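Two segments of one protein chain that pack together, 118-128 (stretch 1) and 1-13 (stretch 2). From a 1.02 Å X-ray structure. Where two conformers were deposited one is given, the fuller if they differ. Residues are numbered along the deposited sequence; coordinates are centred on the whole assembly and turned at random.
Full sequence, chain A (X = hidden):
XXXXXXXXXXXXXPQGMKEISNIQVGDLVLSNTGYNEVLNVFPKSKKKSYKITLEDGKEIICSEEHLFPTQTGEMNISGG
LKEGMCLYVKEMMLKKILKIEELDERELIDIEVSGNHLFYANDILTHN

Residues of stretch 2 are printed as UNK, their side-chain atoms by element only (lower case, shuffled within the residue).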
ATOM      1  N   LEU A 118       0.243  -3.493   8.671  1.00 13.75           N
ATOM      2  CA  LEU A 118      -0.259  -3.745   7.315  1.00 14.08           C
ATOM      3  C   LEU A 118      -1.671  -3.186   7.151  1.00 13.80           C
ATOM      4  O   LEU A 118      -2.417  -2.990   8.138  1.00 14.05           O
ATOM      5  CB  LEU A 118      -0.273  -5.246   6.999  1.00 14.62           C
ATOM      6  CG  LEU A 118       1.025  -6.011   7.277  1.00 14.52           C
ATOM      7  CD1 LEU A 118       0.879  -7.461   6.849  1.00 15.91           C
ATOM      8  CD2 LEU A 118       2.210  -5.358   6.598  1.00 15.44           C
ATOM      9  N   PHE A 119      -2.074  -3.018   5.909  1.00 13.37           N
ATOM     10  CA  PHE A 119      -3.467  -2.737   5.582  1.00 13.20           C
ATOM     11  C   PHE A 119      -3.689  -3.069   4.116  1.00 12.90           C
ATOM     12  O   PHE A 119      -2.758  -3.024   3.296  1.00 13.22           O
ATOM     13  CB  PHE A 119      -3.889  -1.294   5.901  1.00 13.64           C
ATOM     14  CG  PHE A 119      -3.061  -0.190   5.295  1.00 13.82           C
ATOM     15  CD1 PHE A 119      -3.301   0.304   4.035  1.00 13.67           C
ATOM     16  CD2 PHE A 119      -2.066   0.380   6.024  1.00 15.49           C
ATOM     17  CE1 PHE A 119      -2.555   1.340   3.518  1.00 13.84           C
ATOM     18  CE2 PHE A 119      -1.349   1.442   5.518  1.00 16.12           C
ATOM     19  CZ  PHE A 119      -1.558   1.894   4.239  1.00 15.04           C
ATOM     20  N   TYR A 120      -4.932  -3.364   3.767  1.00 12.98           N
ATOM     21  CA  TYR A 120      -5.295  -3.528   2.361  1.00 13.36           C
ATOM     22  C   TYR A 120      -5.470  -2.158   1.706  1.00 13.04           C
ATOM     23  O   TYR A 120      -6.166  -1.273   2.211  1.00 14.06           O
ATOM     24  CB  TYR A 120      -6.599  -4.326   2.246  1.00 14.11           C
ATOM     25  CG  TYR A 120      -6.426  -5.808   2.546  1.00 14.27           C
ATOM     26  CD1 TYR A 120      -5.716  -6.624   1.689  1.00 15.20           C
ATOM     27  CD2 TYR A 120      -6.943  -6.406   3.688  1.00 16.85           C
ATOM     28  CE1 TYR A 120      -5.527  -7.973   1.914  1.00 17.31           C
ATOM     29  CE2 TYR A 120      -6.768  -7.781   3.925  1.00 17.41           C
ATOM     30  CZ  TYR A 120      -6.052  -8.552   3.030  1.00 17.90           C
ATOM     31  OH  TYR A 120      -5.847  -9.914   3.192  1.00 21.00           O
ATOM     32  N   ALA A 121      -4.851  -2.003   0.558  1.00 13.12           N
ATOM     33  CA  ALA A 121      -4.827  -0.755  -0.221  1.00 12.99           C
ATOM     34  C   ALA A 121      -5.244  -1.139  -1.629  1.00 12.86           C
ATOM     35  O   ALA A 121      -4.542  -1.935  -2.273  1.00 13.10           O
ATOM     36  CB  ALA A 121      -3.448  -0.151  -0.161  1.00 13.54           C
ATOM     37  N   ASN A 122      -6.390  -0.668  -2.079  1.00 13.21           N
ATOM     38  CA  ASN A 122      -6.974  -1.183  -3.354  1.00 13.44           C
ATOM     39  C   ASN A 122      -7.044  -2.715  -3.327  1.00 13.71           C
ATOM     40  O   ASN A 122      -6.846  -3.372  -4.358  1.00 14.48           O
ATOM     41  CB  ASN A 122      -6.220  -0.684  -4.559  1.00 14.09           C
ATOM     42  CG  ASN A 122      -6.172   0.812  -4.657  1.00 13.57           C
ATOM     43  OD1 ASN A 122      -7.003   1.529  -4.102  1.00 14.53           O
ATOM     44  ND2 ASN A 122      -5.222   1.305  -5.386  1.00 20.26           N
ATOM     45  N   ASP A 123      -7.320  -3.289  -2.164  1.00 13.55           N
ATOM     46  CA  ASP A 123      -7.478  -4.746  -1.988  1.00 13.84           C
ATOM     47  C   ASP A 123      -6.155  -5.506  -2.120  1.00 13.45           C
ATOM     48  O   ASP A 123      -6.179  -6.731  -2.177  1.00 15.81           O
ATOM     49  CB  ASP A 123      -8.550  -5.343  -2.877  1.00 15.68           C
ATOM     50  CG  ASP A 123      -9.927  -4.851  -2.588  1.00 20.32           C
ATOM     51  OD1 ASP A 123     -10.238  -4.697  -1.417  1.00 22.72           O
ATOM     52  OD2 ASP A 123     -10.719  -4.694  -3.539  1.00 24.28           O
ATOM     53  N   ILE A 124      -5.025  -4.801  -2.090  1.00 13.20           N
ATOM     54  CA  ILE A 124      -3.679  -5.395  -2.087  1.00 12.90           C
ATOM     55  C   ILE A 124      -3.110  -5.205  -0.687  1.00 12.78           C
ATOM     56  O   ILE A 124      -3.109  -4.104  -0.167  1.00 13.20           O
ATOM     57  CB  ILE A 124      -2.776  -4.724  -3.132  1.00 12.66           C
ATOM     58  CG1 ILE A 124      -3.372  -4.852  -4.536  1.00 13.24           C
ATOM     59  CG2 ILE A 124      -1.373  -5.291  -3.054  1.00 13.70           C
ATOM     60  CD1 ILE A 124      -2.633  -4.083  -5.597  1.00 14.27           C
ATOM     61  N   LEU A 125      -2.583  -6.269  -0.084  1.00 12.90           N
ATOM     62  CA  LEU A 125      -1.990  -6.126   1.251  1.00 13.08           C
ATOM     63  C   LEU A 125      -0.680  -5.369   1.127  1.00 12.83           C
ATOM     64  O   LEU A 125       0.235  -5.751   0.367  1.00 13.47           O
ATOM     65  CB  LEU A 125      -1.777  -7.496   1.869  1.00 13.39           C
ATOM     66  CG  LEU A 125      -1.441  -7.480   3.357  1.00 13.65           C
ATOM     67  CD1 LEU A 125      -2.560  -6.908   4.215  1.00 14.58           C
ATOM     68  CD2 LEU A 125      -1.135  -8.905   3.809  1.00 15.34           C
ATOM     69  N   THR A 126      -0.556  -4.284   1.870  1.00 13.06           N
ATOM     70  CA  THR A 126       0.636  -3.445   1.837  1.00 13.19           C
ATOM     71  C   THR A 126       1.096  -3.143   3.249  1.00 13.25           C
ATOM     72  O   THR A 126       0.339  -3.298   4.213  1.00 14.21           O
ATOM     73  CB  THR A 126       0.402  -2.187   1.006  1.00 13.06           C
ATOM     74  OG1 THR A 126       1.665  -1.600   0.671  1.00 14.28           O
ATOM     75  CG2 THR A 126      -0.409  -1.131   1.708  1.00 13.96           C
ATOM     76  N   HIS A 127       2.358  -2.766   3.375  1.00 13.00           N
ATOM     77  CA  HIS A 127       2.873  -2.262   4.641  1.00 14.15           C
ATOM     78  C   HIS A 127       2.585  -0.781   4.714  1.00 14.75           C
ATOM     79  O   HIS A 127       2.487  -0.115   3.662  1.00 16.89           O
ATOM     80  CB  HIS A 127       4.353  -2.594   4.694  1.00 16.19           C
ATOM     81  CG  HIS A 127       4.996  -2.337   5.976  1.00 16.23           C
ATOM     82  ND1 HIS A 127       5.364  -1.094   6.424  1.00 19.41           N
ATOM     83  CD2 HIS A 127       5.340  -3.205   6.937  1.00 17.09           C
ATOM     84  CE1 HIS A 127       5.930  -1.245   7.628  1.00 20.34           C
ATOM     85  NE2 HIS A 127       5.959  -2.508   7.938  1.00 18.18           N
ATOM     86  N   ASN A 128       2.449  -0.257   5.905  1.00 14.36           N
ATOM     87  CA  ASN A 128       2.261   1.186   6.037  1.00 15.72           C
ATOM     88  C   ASN A 128       3.412   1.926   5.386  1.00 17.18           C
ATOM     89  O   ASN A 128       3.188   3.024   4.841  1.00 19.34           O
ATOM     90  CB  ASN A 128       1.878   1.592   7.457  1.00 15.41           C
ATOM     91  CG  ASN A 128       2.822   1.288   8.617  1.00 15.56           C
ATOM     92  OD1 ASN A 128       2.355   1.166   9.754  1.00 15.87           O
ATOM     93  ND2 ASN A 128       4.116   1.229   8.390  1.00 18.32           N
ATOM     94  OXT ASN A 128       4.552   1.380   5.435  1.00 18.60           O
ATOM     95  N   UNK A   1       7.058   4.346   8.446  1.00 16.15           N
ATOM     96  CA  UNK A   1       7.947   3.903   7.368  1.00 16.51           C
ATOM     97  C   UNK A   1       8.085   5.022   6.359  1.00 16.90           C
ATOM     98  O   UNK A   1       7.185   5.871   6.269  1.00 19.04           O
ATOM     99  o   UNK A   1       7.052   1.657   7.592  1.00 16.07           O
ATOM    100  c   UNK A   1       7.407   2.668   6.697  1.00 18.63           C
ATOM    101  N   UNK A   2       9.203   4.893   5.669  0.55 18.76           N
ATOM    102  CA  UNK A   2       9.512   5.649   4.475  0.55 17.75           C
ATOM    103  C   UNK A   2       8.665   5.232   3.299  0.55 17.96           C
ATOM    104  O   UNK A   2       8.016   4.165   3.267  0.55 20.91           O
ATOM    105  N   UNK A   3       8.687   6.089   2.302  0.55 17.98           N
ATOM    106  CA  UNK A   3       7.854   5.979   1.107  0.55 17.21           C
ATOM    107  C   UNK A   3       6.410   6.319   1.385  0.55 16.37           C
ATOM    108  O   UNK A   3       6.095   6.812   2.449  0.55 15.33           O
ATOM    109  N   UNK A   4       5.540   6.046   0.427  1.00 15.44           N
ATOM    110  CA  UNK A   4       4.228   6.682   0.396  1.00 13.84           C
ATOM    111  C   UNK A   4       3.388   6.105  -0.737  1.00 13.58           C
ATOM    112  O   UNK A   4       3.890   5.411  -1.639  1.00 14.52           O
ATOM    113  c   UNK A   4       4.400   8.182   0.292  1.00 15.29           C
ATOM    114  N   UNK A   5       2.107   6.424  -0.693  1.00 13.21           N
ATOM    115  CA  UNK A   5       1.066   5.891  -1.569  1.00 13.17           C
ATOM    116  C   UNK A   5       0.326   7.033  -2.270  1.00 13.06           C
ATOM    117  O   UNK A   5       0.158   8.134  -1.749  1.00 13.61           O
ATOM    118  c   UNK A   5       1.031   2.837  -1.218  1.00 17.82           C
ATOM    119  c   UNK A   5       0.605   3.787  -0.180  1.00 13.71           C
ATOM    120  c   UNK A   5       0.064   5.085  -0.759  1.00 13.70           C
ATOM    121  c   UNK A   5      -0.384   3.124   0.742  1.00 15.80           C
ATOM    122  N   UNK A   6      -0.239   6.726  -3.446  1.00 13.26           N
ATOM    123  CA  UNK A   6      -1.064   7.720  -4.148  1.00 13.41           C
ATOM    124  C   UNK A   6      -2.206   8.186  -3.275  1.00 13.12           C
ATOM    125  O   UNK A   6      -2.830   7.389  -2.554  1.00 13.62           O
ATOM    126  c   UNK A   6      -1.579   7.115  -5.440  1.00 14.49           C
ATOM    127  o   UNK A   6      -3.506   8.145  -6.353  1.00 16.30           O
ATOM    128  o   UNK A   6      -1.514   8.964  -6.864  1.00 17.41           O
ATOM    129  c   UNK A   6      -2.252   8.137  -6.304  1.00 15.06           C
ATOM    130  N   UNK A   7      -2.569   9.457  -3.407  1.00 13.58           N
ATOM    131  CA  UNK A   7      -3.662  10.046  -2.610  1.00 14.56           C
ATOM    132  C   UNK A   7      -4.994   9.334  -2.795  1.00 14.12           C
ATOM    133  O   UNK A   7      -5.795   9.349  -1.844  1.00 15.29           O
ATOM    134  c   UNK A   7      -1.718  12.488  -2.401  0.70 19.79           C
ATOM    135  c   UNK A   7      -3.186  12.551  -2.164  0.70 20.43           C
ATOM    136  c   UNK A   7      -3.889  11.500  -3.011  0.70 17.60           C
ATOM    137  c   UNK A   7      -3.728  13.938  -2.485  0.70 22.55           C
ATOM    138  N   UNK A   8      -5.258   8.759  -3.952  1.00 14.17           N
ATOM    139  CA  UNK A   8      -6.564   8.167  -4.253  1.00 14.73           C
ATOM    140  C   UNK A   8      -6.607   6.689  -3.915  1.00 14.24           C
ATOM    141  O   UNK A   8      -7.642   6.045  -4.136  1.00 15.88           O
ATOM    142  c   UNK A   8      -6.919   8.404  -5.709  1.00 17.32           C
ATOM    143  c   UNK A   8      -7.761  10.334  -7.224  1.00 23.97           C
ATOM    144  n   UNK A   8     -10.297  10.351  -6.787  1.00 24.04           N
ATOM    145  c   UNK A   8      -7.049   9.900  -6.018  1.00 21.78           C
ATOM    146  c   UNK A   8      -9.133   9.734  -7.475  1.00 25.41           C
ATOM    147  N   UNK A   9      -5.537   6.134  -3.367  1.00 13.74           N
ATOM    148  CA  UNK A   9      -5.548   4.742  -2.900  1.00 13.33           C
ATOM    149  C   UNK A   9      -6.684   4.557  -1.911  1.00 13.01           C
ATOM    150  O   UNK A   9      -6.807   5.363  -0.981  1.00 14.64           O
ATOM    151  o   UNK A   9      -3.104   4.732  -3.055  1.00 13.92           O
ATOM    152  c   UNK A   9      -4.139   2.996  -1.777  1.00 15.12           C
ATOM    153  c   UNK A   9      -4.223   4.440  -2.198  1.00 13.36           C
ATOM    154  N   UNK A  10      -7.470   3.508  -2.048  1.00 12.77           N
ATOM    155  CA  UNK A  10      -8.580   3.252  -1.131  1.00 12.93           C
ATOM    156  C   UNK A  10      -8.176   2.258  -0.048  1.00 12.99           C
ATOM    157  O   UNK A  10      -7.530   1.249  -0.307  1.00 14.68           O
ATOM    158  c   UNK A  10     -10.485   3.905  -2.631  1.00 14.87           C
ATOM    159  n   UNK A  10     -12.877   3.802  -2.971  1.00 19.94           N
ATOM    160  o   UNK A  10     -11.560   2.549  -4.274  1.00 16.81           O
ATOM    161  c   UNK A  10      -9.820   2.785  -1.849  1.00 13.73           C
ATOM    162  c   UNK A  10     -11.688   3.384  -3.368  1.00 15.68           C
ATOM    163  N   UNK A  11      -8.588   2.566   1.165  1.00 13.97           N
ATOM    164  CA  UNK A  11      -8.419   1.679   2.334  1.00 14.07           C
ATOM    165  C   UNK A  11      -9.804   1.468   2.934  1.00 13.89           C
ATOM    166  O   UNK A  11     -10.714   2.280   2.761  1.00 15.64           O
ATOM    167  c   UNK A  11      -6.067   2.427   2.713  1.00 15.39           C
ATOM    168  c   UNK A  11      -7.915   3.593   3.920  1.00 15.42           C
ATOM    169  c   UNK A  11      -7.433   2.279   3.344  1.00 14.14           C
ATOM    170  N   UNK A  12      -9.965   0.363   3.640  1.00 14.93           N
ATOM    171  CA  UNK A  12     -11.254  -0.042   4.199  0.50 15.48           C
ATOM    172  C   UNK A  12     -11.316   0.337   5.683  1.00 14.72           C
ATOM    173  O   UNK A  12     -10.514  -0.182   6.467  1.00 15.46           O
ATOM    174  n   UNK A  12     -14.027  -4.022   4.228  0.50 24.80           N
ATOM    175  c   UNK A  12     -11.377  -1.537   3.977  0.50 17.86           C
ATOM    176  o   UNK A  12     -12.226  -4.010   2.933  0.50 22.25           O
ATOM    177  c   UNK A  12     -12.784  -2.023   4.183  0.50 19.68           C
ATOM    178  c   UNK A  12     -12.977  -3.441   3.722  0.50 21.32           C
ATOM    179  N   UNK A  13     -12.248   1.198   6.043  1.00 15.82           N
ATOM    180  CA  UNK A  13     -12.511   1.532   7.449  1.00 15.92           C
ATOM    181  C   UNK A  13     -13.789   0.836   7.847  1.00 17.49           C
ATOM    182  O   UNK A  13     -14.590   0.431   6.993  1.00 18.49           O
ATOM    183  o   UNK A  13     -13.855   3.526   7.251  1.00 18.24           O
ATOM    184  c   UNK A  13     -12.583   3.036   7.684  1.00 16.78           C
ATOM    185  c   UNK A  13     -11.441   3.782   7.051  1.00 17.08           C
TER
HETATM  186  O   HOH W   1       6.459   1.284   3.461  1.00 23.15           O
HETATM  187  O   HOH W   2      -2.855   3.522  -5.594  1.00 15.53           O
HETATM  188  O   HOH W   3      -8.425  -1.861   0.204  1.00 16.68           O
HETATM  189  O   HOH W   4      -9.426   1.485  -5.347  1.00 23.19           O
HETATM  190  O   HOH W   5      -7.689  -1.192   4.436  1.00 17.53           O
HETATM  191  O   HOH W   6      -9.836  -3.917   1.336  1.00 24.17           O

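Position 1 carries one carbon and then one oxygen, a hydroxymethyl group pointing toward stretch 1, where the oxygen lies near the plane of the His-127 ring, at its edge. That is Ser-1, with OG 3.1 Å from His-127 CE1. A weak hydrogen bond from Ser-1 OG to Asn-128 OXT, 3.3 Å, is possible but not settled. The carboxylate is held more firmly from its own side, by His-127 ND1 to Asn-128 OXT at 2.8 Å.

Positions 2 and 3 have no side-chain atoms, so both are glycines. Gly-2 meets stretch 1 through water 1, which donates to Gly-2 O (3.3 Å) and Asn-128 OXT (2.7 Å). Gly-3 has a positive phi of 73°, which by itself favours glycine. Position 4 bears a single carbon directed away from stretch 1: Ala-4, a spacer in this contact.

Position 5 has four carbons, forked at the second, and points toward stretch 1, reaching the edge of the Phe-119 ring. The unbranched first carbon and the fork at the next make it Leu-5; its CD1 lies 3.9 Å from Phe-119 CZ.

Position 6 shows two carbons, the second carrying two oxygens, a carboxylate out of reach of stretch 1. Asp-6 works locally, opening a type I turn and accepting from the backbone N of position 8 on Asp-6 OD2 at 3.0 Å. Position 7 has four carbons forked at the second, touching nothing on stretch 1: Leu-7. Position 8 is a row of four carbons ending in nitrogen, its end leading away, hence Lys-8.

Position 9 has one carbon carrying an oxygen and a carbon, the methyl resting on Ala-121 CB. It is Thr-9, with CG2 3.6 Å from Ala-121 CB. Thr-9 N donates to Asp-6 O at 3.1 Å, closing the turn, and Thr-9 OG1 adds a second bond to Asp-6 O at 2.7 Å and receives one from water 2.

Position 10 has three carbons, the third carrying one oxygen and one nitrogen, an extended amide. Its first carbon lies 3.8 Å from Asn-122 OD1, measured from CB. This is Gln-10; water 4 donates to both its OE1 and Asn-122 OD1.

Position 11 has one carbon bearing two more, a branch at CB, with a methyl against Phe-119: Val-11, whose CG1 sits 3.7 Å from Phe-119 CD1. Position 12 repeats the three-carbon amide and points toward stretch 1, but its side chain stays 4.8 Å off: Gln-12. Position 13, one carbon carrying oxygen and carbon, is out of reach: Thr-13.

The contact works by a paired clamp beside an apolar patch. Asn-122, in the type I' turn, gives its N to Gln-10 O (2.8 Å) and takes Gln-10 N on OD1 (2.9 Å), both nearly straight, so one asparagine satisfies both backbone groups of one residue. Phe-119 meets Leu-5 and Val-11, while water 5 bridges the strands between Gln-12 N and Tyr-120 O, and waters 2 (weakly, at Asn-122 ND2) and 4 link Thr-9 and Gln-10 to the Asn-122 turn.

Stretch 2, residues 1-13: SGGALDLKTQVQT
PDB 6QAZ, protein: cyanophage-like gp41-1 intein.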